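Thermotoga maritima TmcAL (Thermotoga maritima, PDB 5Y0T) is a nucleotidyltransferase-like protein of the HIGH family in the HUP clan, here holding adenosine-5'-rp-alpha-thio-triphosphate. Local coordinates at residues A48-F53 against M238-E243; A115-E120 against M148-M153; K281-C286 against R311-F316. All coordinates share one frame; numbering follows the deposited sequence.

Contact 1 of 3, residues A48-F53 against M238-E243; sequences AVIDKF and MREINE
Ile50 and Glu240 supply the apolar part of this contact, and their side chains cross at about a right angle. The CG2 branch of Ile50 packs against the aliphatic stem of Glu240, 3.8 Å from CB and 4.0 Å from CG of that residue. A beta-branched side chain suits this place: with CG1 lying between the backbone N and the carbonyl carbon (chi1 53°), CG2 is the branch presented to the helix. Glutamate suits the other side because its methylene groups can be packed over while the carboxylate, bent back at chi2 (-62°), reaches polar partners.

The polar part runs through water. Asp51 OD1 and Glu240 OE1 lie 4.3 Å apart, two acidic oxygens that would probably repel each other without intervening partners. One water donates to both; a second accepts from Asp51 N and donates to Glu240 OE1. A third water joins Phe53 O to Arg239 NH2.

Charge compensation comes from within and beyond the segments. Arg239 grips its neighbour side-on, NE and NH2 both donating to Glu240 OE2, at 2.8 Å from NE to OE2, with that oxygen in the guanidinium plane. NE meets OE2 nearly along its C-O axis, whereas NH2 comes from above the carboxylate plane, 51° out of it. Arg245 adds a salt bridge to the same OE2, and Asp51 OD2 pairs with Arg412. These cations probably favour the ionised form of Glu240 and offset the charge of Asp51.

Asp51 is the N-cap of helix 52-61, its OD1 accepting from Ala54 N, a role suited to a short carboxylate. The contact thus sets the start of helix 52-61 against the C-terminal part of helix 231-242. Arg239 also bridges to Glu57 on helix 52-61, while Lys52 and Phe53 pack on strand 337-343 of the mixed sheet.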
loop_
_atom_site.group_PDB
_atom_site.type_symbol
_atom_site.label_atom_id
_atom_site.label_comp_id
_atom_site.label_asym_id
_atom_site.label_seq_id
_atom_site.Cartn_x
_atom_site.Cartn_y
_atom_site.Cartn_z
ATOM N N ALA A 48 0.146 16.437 -9.118
ATOM C CA ALA A 48 0.003 17.851 -9.411
ATOM C C ALA A 48 0.424 18.603 -8.163
ATOM O O ALA A 48 0.222 18.128 -7.032
ATOM C CB ALA A 48 -1.421 18.174 -9.809
ATOM N N VAL A 49 1.044 19.758 -8.337
ATOM C CA VAL A 49 1.611 20.419 -7.176
ATOM C C VAL A 49 0.495 21.018 -6.292
ATOM O O VAL A 49 0.670 21.158 -5.079
ATOM C CB VAL A 49 2.656 21.482 -7.600
ATOM C CG1 VAL A 49 1.994 22.674 -8.336
ATOM C CG2 VAL A 49 3.471 21.920 -6.392
ATOM N N ILE A 50 -0.648 21.346 -6.902
ATOM C CA ILE A 50 -1.896 21.623 -6.165
ATOM C C ILE A 50 -3.005 20.852 -6.867
ATOM O O ILE A 50 -2.804 20.412 -7.997
ATOM C CB ILE A 50 -2.263 23.110 -6.111
ATOM C CG1 ILE A 50 -2.285 23.717 -7.526
ATOM C CG2 ILE A 50 -1.298 23.897 -5.213
ATOM C CD1 ILE A 50 -2.656 25.221 -7.510
ATOM N N ASP A 51 -4.168 20.679 -6.237
ATOM C CA ASP A 51 -5.079 19.660 -6.766
ATOM C C ASP A 51 -5.923 20.170 -7.930
ATOM O O ASP A 51 -5.830 21.331 -8.326
ATOM C CB ASP A 51 -5.958 19.053 -5.644
ATOM C CG ASP A 51 -7.049 19.979 -5.127
ATOM O OD1 ASP A 51 -7.334 21.051 -5.710
ATOM O OD2 ASP A 51 -7.655 19.596 -4.098
ATOM N N LYS A 52 -6.732 19.279 -8.493
ATOM C CA LYS A 52 -7.419 19.577 -9.747
ATOM C C LYS A 52 -8.526 20.607 -9.552
ATOM O O LYS A 52 -8.877 21.334 -10.485
ATOM C CB LYS A 52 -7.993 18.283 -10.352
ATOM C CG LYS A 52 -9.100 17.663 -9.487
ATOM C CD LYS A 52 -9.382 16.217 -9.897
ATOM C CE LYS A 52 -10.462 15.607 -8.988
ATOM N NZ LYS A 52 -10.761 14.182 -9.370
ATOM N N PHE A 53 -9.066 20.696 -8.341
ATOM C CA PHE A 53 -10.119 21.687 -8.083
ATOM C C PHE A 53 -9.535 23.104 -8.101
ATOM O O PHE A 53 -10.117 24.041 -8.663
ATOM C CB PHE A 53 -10.809 21.377 -6.751
ATOM C CG PHE A 53 -11.406 19.987 -6.704
ATOM C CD1 PHE A 53 -12.485 19.661 -7.502
ATOM C CD2 PHE A 53 -10.879 19.020 -5.874
ATOM C CE1 PHE A 53 -13.029 18.381 -7.467
ATOM C CE2 PHE A 53 -11.418 17.742 -5.839
ATOM C CZ PHE A 53 -12.490 17.432 -6.633
ATOM N N MET A 238 -0.887 30.318 -3.756
ATOM C CA MET A 238 -0.695 30.801 -2.385
ATOM C C MET A 238 -1.861 30.418 -1.467
ATOM O O MET A 238 -1.651 30.069 -0.294
ATOM C CB MET A 238 -0.506 32.319 -2.378
ATOM C CG MET A 238 0.817 32.778 -2.975
ATOM S SD MET A 238 2.245 32.209 -2.029
ATOM C CE MET A 238 2.928 30.957 -3.108
ATOM N N ARG A 239 -3.079 30.488 -1.999
ATOM C CA ARG A 239 -4.276 30.086 -1.258
ATOM C C ARG A 239 -4.165 28.647 -0.773
ATOM O O ARG A 239 -4.450 28.342 0.392
ATOM C CB ARG A 239 -5.535 30.230 -2.125
ATOM C CG ARG A 239 -6.834 29.847 -1.395
ATOM C CD ARG A 239 -8.008 29.710 -2.356
ATOM N NE ARG A 239 -7.987 28.429 -3.055
ATOM C CZ ARG A 239 -8.732 28.140 -4.116
ATOM N NH1 ARG A 239 -9.554 29.055 -4.617
ATOM N NH2 ARG A 239 -8.651 26.938 -4.682
ATOM N N GLU A 240 -3.756 27.756 -1.671
ATOM C CA GLU A 240 -3.666 26.345 -1.319
ATOM C C GLU A 240 -2.545 26.116 -0.312
ATOM O O GLU A 240 -2.676 25.304 0.608
ATOM C CB GLU A 240 -3.447 25.481 -2.568
ATOM C CG GLU A 240 -4.587 25.556 -3.568
ATOM C CD GLU A 240 -5.882 25.040 -2.985
ATOM O OE1 GLU A 240 -5.940 23.823 -2.727
ATOM O OE2 GLU A 240 -6.830 25.845 -2.768
ATOM N N ILE A 241 -1.439 26.828 -0.482
ATOM C CA ILE A 241 -0.326 26.688 0.442
ATOM C C ILE A 241 -0.710 27.234 1.830
ATOM O O ILE A 241 -0.424 26.597 2.845
ATOM C CB ILE A 241 0.931 27.393 -0.099
ATOM C CG1 ILE A 241 1.404 26.682 -1.377
ATOM C CG2 ILE A 241 2.046 27.443 0.963
ATOM C CD1 ILE A 241 2.611 27.321 -2.019
ATOM N N ASN A 242 -1.386 28.386 1.864
ATOM C CA ASN A 242 -1.867 28.970 3.124
ATOM C C ASN A 242 -2.803 28.078 3.917
ATOM O O ASN A 242 -2.870 28.192 5.143
ATOM C CB ASN A 242 -2.590 30.290 2.870
ATOM C CG ASN A 242 -1.662 31.371 2.413
ATOM O OD1 ASN A 242 -0.449 31.271 2.596
ATOM N ND2 ASN A 242 -2.220 32.422 1.812
ATOM N N GLU A 243 -3.567 27.234 3.223
ATOM C CA GLU A 243 -4.502 26.331 3.896
ATOM C C GLU A 243 -3.947 24.924 4.100
ATOM O O GLU A 243 -4.645 24.059 4.617
ATOM C CB GLU A 243 -5.812 26.252 3.116
ATOM C CG GLU A 243 -6.581 27.570 3.102
ATOM C CD GLU A 243 -7.946 27.447 2.456
ATOM O OE1 GLU A 243 -8.663 26.452 2.717
ATOM O OE2 GLU A 243 -8.300 28.344 1.674
HETATM O O HOH W 1 -4.207 21.820 -3.673
HETATM O O HOH W 2 -8.222 22.970 -3.926
HETATM O O HOH W 3 -10.758 25.939 -6.567
#

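Contact 2 of 3, residues A115-E120 against M148-M153; sequences ARILYE and MRYFSM
Over one face of the Tyr150 ring lies CG2 of Ile117, while CD1 of the same isoleucine comes within 3.6 Å of Tyr150 CE2 and 3.8 Å of CD2. The Phe151 ring receives that same CD1 obliquely, its CE1 being 3.9 Å from Ile117 CD1. One methyl therefore touches two aromatic side chains that follow each other in sequence. CG1 of Ile117 completes the set, 3.9 Å from Tyr150 CE2. CG2 is thus over the face of the tyrosine, while CG1 and CD1 meet the ring at its CD2-CE2 rim.

With CG anti to its own N (chi1 -170°) and its CB directed at the opposing helix, Tyr150 carries its ring to Ile117; the CB of Phe151 is turned less directly, but its ring still reaches in. On Ile117, the extended CG1-CD1 arm (chi2 164°) takes the terminal methyl to both rings. Isoleucine suits the position because its branches fill two directions at once, and the aromatic residues offer broad carbon surfaces to receive them.

The arrangement is side-chain packing between helices 108-120 and 139-153, part of a helical region that follows strand 98-103 of the HUP-type sheet and precedes helix 167-182. Leu147, one helical turn before Phe151, also touches Ile117 and extends the apolar surface.

Both helices have further neighbours. Ala115 and Leu118 pack on helix 167-182, whereas Met153 and Arg149 turn to helix 123-134, where the arginine pairs with Glu131 and Glu132. Phe151 also meets Trp156 edge-to-face, and Tyr150 touches Pro122, in the turn after helix 108-120.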
loop_
_atom_site.group_PDB
_atom_site.type_symbol
_atom_site.label_atom_id
_atom_site.label_comp_id
_atom_site.label_asym_id
_atom_site.label_seq_id
_atom_site.Cartn_x
_atom_site.Cartn_y
_atom_site.Cartn_z
ATOM N N ALA A 115 0.854 11.516 -38.884
ATOM C CA ALA A 115 -0.292 10.842 -38.269
ATOM C C ALA A 115 -1.026 9.959 -39.274
ATOM O O ALA A 115 -1.485 8.873 -38.927
ATOM C CB ALA A 115 -1.256 11.850 -37.659
ATOM N N ARG A 116 -1.119 10.423 -40.517
ATOM C CA ARG A 116 -1.795 9.662 -41.576
ATOM C C ARG A 116 -1.097 8.313 -41.860
ATOM O O ARG A 116 -1.748 7.265 -41.989
ATOM C CB ARG A 116 -1.873 10.514 -42.851
ATOM C CG ARG A 116 -2.379 9.796 -44.088
ATOM C CD ARG A 116 -3.825 9.364 -43.945
ATOM N NE ARG A 116 -4.747 10.482 -43.753
ATOM C CZ ARG A 116 -6.070 10.349 -43.699
ATOM N NH1 ARG A 116 -6.620 9.148 -43.831
ATOM N NH2 ARG A 116 -6.843 11.412 -43.517
ATOM N N ILE A 117 0.229 8.336 -41.940
ATOM C CA ILE A 117 0.996 7.107 -42.136
ATOM C C ILE A 117 0.769 6.133 -40.994
ATOM O O ILE A 117 0.509 4.947 -41.226
ATOM C CB ILE A 117 2.502 7.402 -42.284
ATOM C CG1 ILE A 117 2.739 8.252 -43.530
ATOM C CG2 ILE A 117 3.302 6.102 -42.398
ATOM C CD1 ILE A 117 4.115 8.919 -43.570
ATOM N N LEU A 118 0.841 6.624 -39.759
ATOM C CA LEU A 118 0.625 5.765 -38.595
ATOM C C LEU A 118 -0.806 5.239 -38.524
ATOM O O LEU A 118 -1.061 4.160 -37.984
ATOM C CB LEU A 118 0.950 6.514 -37.297
ATOM C CG LEU A 118 2.357 7.109 -37.172
ATOM C CD1 LEU A 118 2.501 7.823 -35.842
ATOM C CD2 LEU A 118 3.425 6.022 -37.321
ATOM N N TYR A 119 -1.743 6.018 -39.046
ATOM C CA TYR A 119 -3.141 5.605 -39.101
ATOM C C TYR A 119 -3.363 4.543 -40.175
ATOM O O TYR A 119 -3.979 3.505 -39.930
ATOM C CB TYR A 119 -4.034 6.825 -39.360
ATOM C CG TYR A 119 -5.494 6.506 -39.587
ATOM C CD1 TYR A 119 -6.238 5.799 -38.638
ATOM C CD2 TYR A 119 -6.138 6.936 -40.738
ATOM C CE1 TYR A 119 -7.584 5.510 -38.849
ATOM C CE2 TYR A 119 -7.478 6.657 -40.957
ATOM C CZ TYR A 119 -8.195 5.947 -40.014
ATOM O OH TYR A 119 -9.522 5.677 -40.252
ATOM N N GLU A 120 -2.856 4.792 -41.375
ATOM C CA GLU A 120 -3.104 3.860 -42.471
ATOM C C GLU A 120 -2.221 2.619 -42.416
ATOM O O GLU A 120 -2.592 1.569 -42.942
ATOM C CB GLU A 120 -2.939 4.576 -43.801
ATOM C CG GLU A 120 -4.073 5.549 -44.049
ATOM C CD GLU A 120 -3.949 6.243 -45.373
ATOM O OE1 GLU A 120 -2.900 6.073 -46.031
ATOM O OE2 GLU A 120 -4.898 6.955 -45.752
ATOM N N MET A 148 11.636 7.360 -40.910
ATOM C CA MET A 148 12.742 7.898 -41.690
ATOM C C MET A 148 12.983 7.072 -42.940
ATOM O O MET A 148 13.177 7.616 -44.027
ATOM C CB MET A 148 14.026 7.945 -40.858
ATOM C CG MET A 148 14.006 8.980 -39.756
ATOM S SD MET A 148 15.482 8.928 -38.723
ATOM C CE MET A 148 15.089 10.228 -37.566
ATOM N N ARG A 149 12.978 5.754 -42.779
ATOM C CA ARG A 149 13.254 4.864 -43.893
ATOM C C ARG A 149 12.106 4.949 -44.888
ATOM O O ARG A 149 12.318 4.907 -46.108
ATOM C CB ARG A 149 13.474 3.430 -43.400
ATOM C CG ARG A 149 14.814 3.242 -42.691
ATOM C CD ARG A 149 14.956 1.867 -42.051
ATOM N NE ARG A 149 15.081 0.788 -43.029
ATOM C CZ ARG A 149 15.023 -0.505 -42.721
ATOM N NH1 ARG A 149 14.829 -0.878 -41.463
ATOM N NH2 ARG A 149 15.147 -1.426 -43.669
ATOM N N TYR A 150 10.898 5.112 -44.363
ATOM C CA TYR A 150 9.713 5.320 -45.188
ATOM C C TYR A 150 9.826 6.627 -45.969
ATOM O O TYR A 150 9.605 6.655 -47.180
ATOM C CB TYR A 150 8.446 5.322 -44.324
ATOM C CG TYR A 150 7.162 5.303 -45.120
ATOM C CD1 TYR A 150 6.721 4.135 -45.731
ATOM C CD2 TYR A 150 6.392 6.449 -45.264
ATOM C CE1 TYR A 150 5.550 4.106 -46.466
ATOM C CE2 TYR A 150 5.213 6.431 -46.001
ATOM C CZ TYR A 150 4.800 5.255 -46.598
ATOM O OH TYR A 150 3.641 5.225 -47.334
ATOM N N PHE A 151 10.181 7.710 -45.280
ATOM C CA PHE A 151 10.386 8.996 -45.947
ATOM C C PHE A 151 11.401 8.904 -47.082
ATOM O O PHE A 151 11.182 9.459 -48.158
ATOM C CB PHE A 151 10.826 10.056 -44.941
ATOM C CG PHE A 151 9.681 10.809 -44.321
ATOM C CD1 PHE A 151 8.593 10.133 -43.796
ATOM C CD2 PHE A 151 9.694 12.198 -44.272
ATOM C CE1 PHE A 151 7.532 10.827 -43.222
ATOM C CE2 PHE A 151 8.650 12.902 -43.704
ATOM C CZ PHE A 151 7.562 12.216 -43.173
ATOM N N SER A 152 12.503 8.201 -46.836
ATOM C CA SER A 152 13.554 8.030 -47.834
ATOM C C SER A 152 13.059 7.273 -49.052
ATOM O O SER A 152 13.355 7.653 -50.184
ATOM C CB SER A 152 14.760 7.297 -47.237
ATOM O OG SER A 152 15.432 8.106 -46.289
ATOM N N MET A 153 12.321 6.195 -48.819
ATOM C CA MET A 153 11.773 5.391 -49.907
ATOM C C MET A 153 10.850 6.234 -50.797
ATOM O O MET A 153 10.773 6.021 -52.008
ATOM C CB MET A 153 11.025 4.178 -49.339
ATOM C CG MET A 153 10.147 3.448 -50.343
ATOM S SD MET A 153 8.874 2.439 -49.553
ATOM C CE MET A 153 9.817 0.965 -49.156
#

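Contact 3 of 3, residues K281-C286 against R311-F316; sequences KRFHVC and RRLALF
Phe283 sets the far end of its ring against the junction of Leu313 and Ala314: CZ is 3.7 Å from Leu313 CB and equally 3.7 Å from Ala314 N. This is helix-to-helix packing in the all-helical region formed by helices between residues 254 and 332, with helix 279-289 contributing the aromatic residue and helix 307-318 the surface that receives it.

The two receiving residues are met differently. Ala314 lies at the rim of the ring, its N near the ring plane and its CA in it, 3.9 Å from Phe283 CE2. Leu313 CB approaches obliquely, and the two side chains are inclined to one another. A small residue such as alanine suits this spot, since its backbone can be approached by the ring edge, while leucine adds an apolar flank. Phenylalanine has the length to span the gap: the CA atoms of Phe283 and Ala314, the nearest pair between 281-286 and 311-316, are 8.7 Å apart.

Other aromatic residues gather round the same ring: Phe275 and Phe296 meet it edge-to-face, and Phe261 and Phe269 at inclined angles. Nearby, Cys286 forms a disulfide with Cys299, covalently tying helix 279-289 to helix 293-300. The methyl of Ala314 stands beyond the ring's edge, its CB 4.3 Å from Phe283 CE2.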
loop_
_atom_site.group_PDB
_atom_site.type_symbol
_atom_site.label_atom_id
_atom_site.label_comp_id
_atom_site.label_asym_id
_atom_site.label_seq_id
_atom_site.Cartn_x
_atom_site.Cartn_y
_atom_site.Cartn_z
ATOM N N LYS A 281 11.190 -7.569 -12.279
ATOM C CA LYS A 281 12.314 -7.949 -11.421
ATOM C C LYS A 281 13.038 -6.719 -10.894
ATOM O O LYS A 281 13.448 -6.687 -9.740
ATOM C CB LYS A 281 13.302 -8.865 -12.165
ATOM C CG LYS A 281 14.455 -9.368 -11.299
ATOM C CD LYS A 281 15.314 -10.398 -12.041
ATOM C CE LYS A 281 16.380 -11.008 -11.132
ATOM N NZ LYS A 281 17.235 -12.001 -11.868
ATOM N N ARG A 282 13.174 -5.694 -11.730
ATOM C CA ARG A 282 13.847 -4.472 -11.302
ATOM C C ARG A 282 13.052 -3.763 -10.196
ATOM O O ARG A 282 13.634 -3.296 -9.212
ATOM C CB ARG A 282 14.081 -3.536 -12.503
ATOM C CG ARG A 282 15.037 -4.143 -13.551
ATOM C CD ARG A 282 15.308 -3.187 -14.702
ATOM N NE ARG A 282 16.201 -2.109 -14.298
ATOM C CZ ARG A 282 17.523 -2.160 -14.402
ATOM N NH1 ARG A 282 18.110 -3.240 -14.912
ATOM N NH2 ARG A 282 18.258 -1.129 -14.004
ATOM N N PHE A 283 11.734 -3.683 -10.347
ATOM C CA PHE A 283 10.904 -3.103 -9.287
ATOM C C PHE A 283 11.051 -3.925 -8.006
ATOM O O PHE A 283 11.231 -3.373 -6.929
ATOM C CB PHE A 283 9.421 -3.034 -9.690
ATOM C CG PHE A 283 8.972 -1.674 -10.161
ATOM C CD1 PHE A 283 9.554 -1.087 -11.273
ATOM C CD2 PHE A 283 7.952 -0.985 -9.499
ATOM C CE1 PHE A 283 9.139 0.160 -11.728
ATOM C CE2 PHE A 283 7.527 0.266 -9.946
ATOM C CZ PHE A 283 8.121 0.844 -11.054
ATOM N N HIS A 284 10.999 -5.245 -8.139
ATOM C CA HIS A 284 11.033 -6.132 -6.981
ATOM C C HIS A 284 12.347 -6.027 -6.214
ATOM O O HIS A 284 12.354 -5.891 -4.982
ATOM C CB HIS A 284 10.797 -7.576 -7.421
ATOM C CG HIS A 284 10.633 -8.535 -6.281
ATOM N ND1 HIS A 284 11.677 -9.281 -5.779
ATOM C CD2 HIS A 284 9.546 -8.864 -5.542
ATOM C CE1 HIS A 284 11.241 -10.033 -4.784
ATOM N NE2 HIS A 284 9.949 -9.802 -4.624
ATOM N N VAL A 285 13.457 -6.098 -6.949
ATOM C CA VAL A 285 14.785 -6.057 -6.348
ATOM C C VAL A 285 15.112 -4.666 -5.805
ATOM O O VAL A 285 15.559 -4.537 -4.671
ATOM C CB VAL A 285 15.873 -6.488 -7.360
ATOM C CG1 VAL A 285 17.266 -6.401 -6.735
ATOM C CG2 VAL A 285 15.612 -7.905 -7.851
ATOM N N CYS A 286 14.872 -3.624 -6.603
ATOM C CA CYS A 286 15.231 -2.273 -6.175
ATOM C C CYS A 286 14.427 -1.812 -4.966
ATOM O O CYS A 286 14.928 -1.049 -4.136
ATOM C CB CYS A 286 15.057 -1.274 -7.323
ATOM S SG CYS A 286 16.297 -1.507 -8.631
ATOM N N ARG A 311 8.409 6.288 -13.209
ATOM C CA ARG A 311 7.452 6.958 -12.326
ATOM C C ARG A 311 6.002 6.614 -12.683
ATOM O O ARG A 311 5.174 6.446 -11.789
ATOM C CB ARG A 311 7.646 8.485 -12.357
ATOM C CG ARG A 311 8.938 8.986 -11.682
ATOM C CD ARG A 311 8.984 10.522 -11.653
ATOM N NE ARG A 311 8.941 11.111 -12.992
ATOM C CZ ARG A 311 9.913 11.846 -13.532
ATOM N NH1 ARG A 311 11.028 12.106 -12.857
ATOM N NH2 ARG A 311 9.765 12.328 -14.754
ATOM N N ARG A 312 5.686 6.530 -13.975
ATOM C CA ARG A 312 4.340 6.112 -14.393
ATOM C C ARG A 312 4.064 4.697 -13.885
ATOM O O ARG A 312 2.993 4.429 -13.351
ATOM C CB ARG A 312 4.164 6.157 -15.920
ATOM C CG ARG A 312 3.842 7.534 -16.503
ATOM C CD ARG A 312 3.511 7.475 -18.023
ATOM N NE ARG A 312 4.657 7.113 -18.839
ATOM C CZ ARG A 312 5.465 7.992 -19.411
ATOM N NH1 ARG A 312 5.248 9.291 -19.246
ATOM N NH2 ARG A 312 6.487 7.576 -20.140
ATOM N N LEU A 313 5.032 3.795 -14.045
ATOM C CA LEU A 313 4.838 2.419 -13.577
ATOM C C LEU A 313 4.609 2.335 -12.062
ATOM O O LEU A 313 3.878 1.463 -11.591
ATOM C CB LEU A 313 6.031 1.547 -13.967
ATOM C CG LEU A 313 6.127 1.162 -15.446
ATOM C CD1 LEU A 313 7.392 0.344 -15.712
ATOM C CD2 LEU A 313 4.897 0.394 -15.880
ATOM N N ALA A 314 5.244 3.219 -11.298
ATOM C CA ALA A 314 5.004 3.268 -9.855
ATOM C C ALA A 314 3.559 3.678 -9.538
ATOM O O ALA A 314 2.953 3.138 -8.630
ATOM C CB ALA A 314 5.974 4.216 -9.178
ATOM N N LEU A 315 3.003 4.623 -10.293
ATOM C CA LEU A 315 1.612 5.033 -10.074
ATOM C C LEU A 315 0.652 3.926 -10.489
ATOM O O LEU A 315 -0.301 3.628 -9.774
ATOM C CB LEU A 315 1.282 6.319 -10.843
ATOM C CG LEU A 315 1.991 7.591 -10.383
ATOM C CD1 LEU A 315 1.407 8.805 -11.112
ATOM C CD2 LEU A 315 1.854 7.756 -8.887
ATOM N N PHE A 316 0.924 3.302 -11.630
ATOM C CA PHE A 316 0.111 2.166 -12.072
ATOM C C PHE A 316 0.134 1.042 -11.044
ATOM O O PHE A 316 -0.885 0.384 -10.798
ATOM C CB PHE A 316 0.591 1.623 -13.414
ATOM C CG PHE A 316 0.361 2.558 -14.566
ATOM C CD1 PHE A 316 -0.609 3.544 -14.489
ATOM C CD2 PHE A 316 1.121 2.446 -15.731
ATOM C CE1 PHE A 316 -0.828 4.405 -15.562
ATOM C CE2 PHE A 316 0.916 3.307 -16.803
ATOM C CZ PHE A 316 -0.060 4.287 -16.718
#

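How the contacts relate
The three contacts occupy separate parts of one chain. Contact 1 joins residues far apart in sequence, and the segments of contact 2 both fall between its two halves; yet the two lie on opposite sides of the chain's centre, with their own centres 44 Å apart. Contact 3 comes later in sequence than either. Its centre is 28 Å from that of contact 1, and their nearest atoms are about 8 Å apart; from contact 2 the centre-to-centre distance is 34 Å. Contact 1 alone mixes apolar packing with charges and water. The side chain of its Ile50 lies about 12 Å from the bound adenosine-5'-rp-alpha-thio-triphosphate.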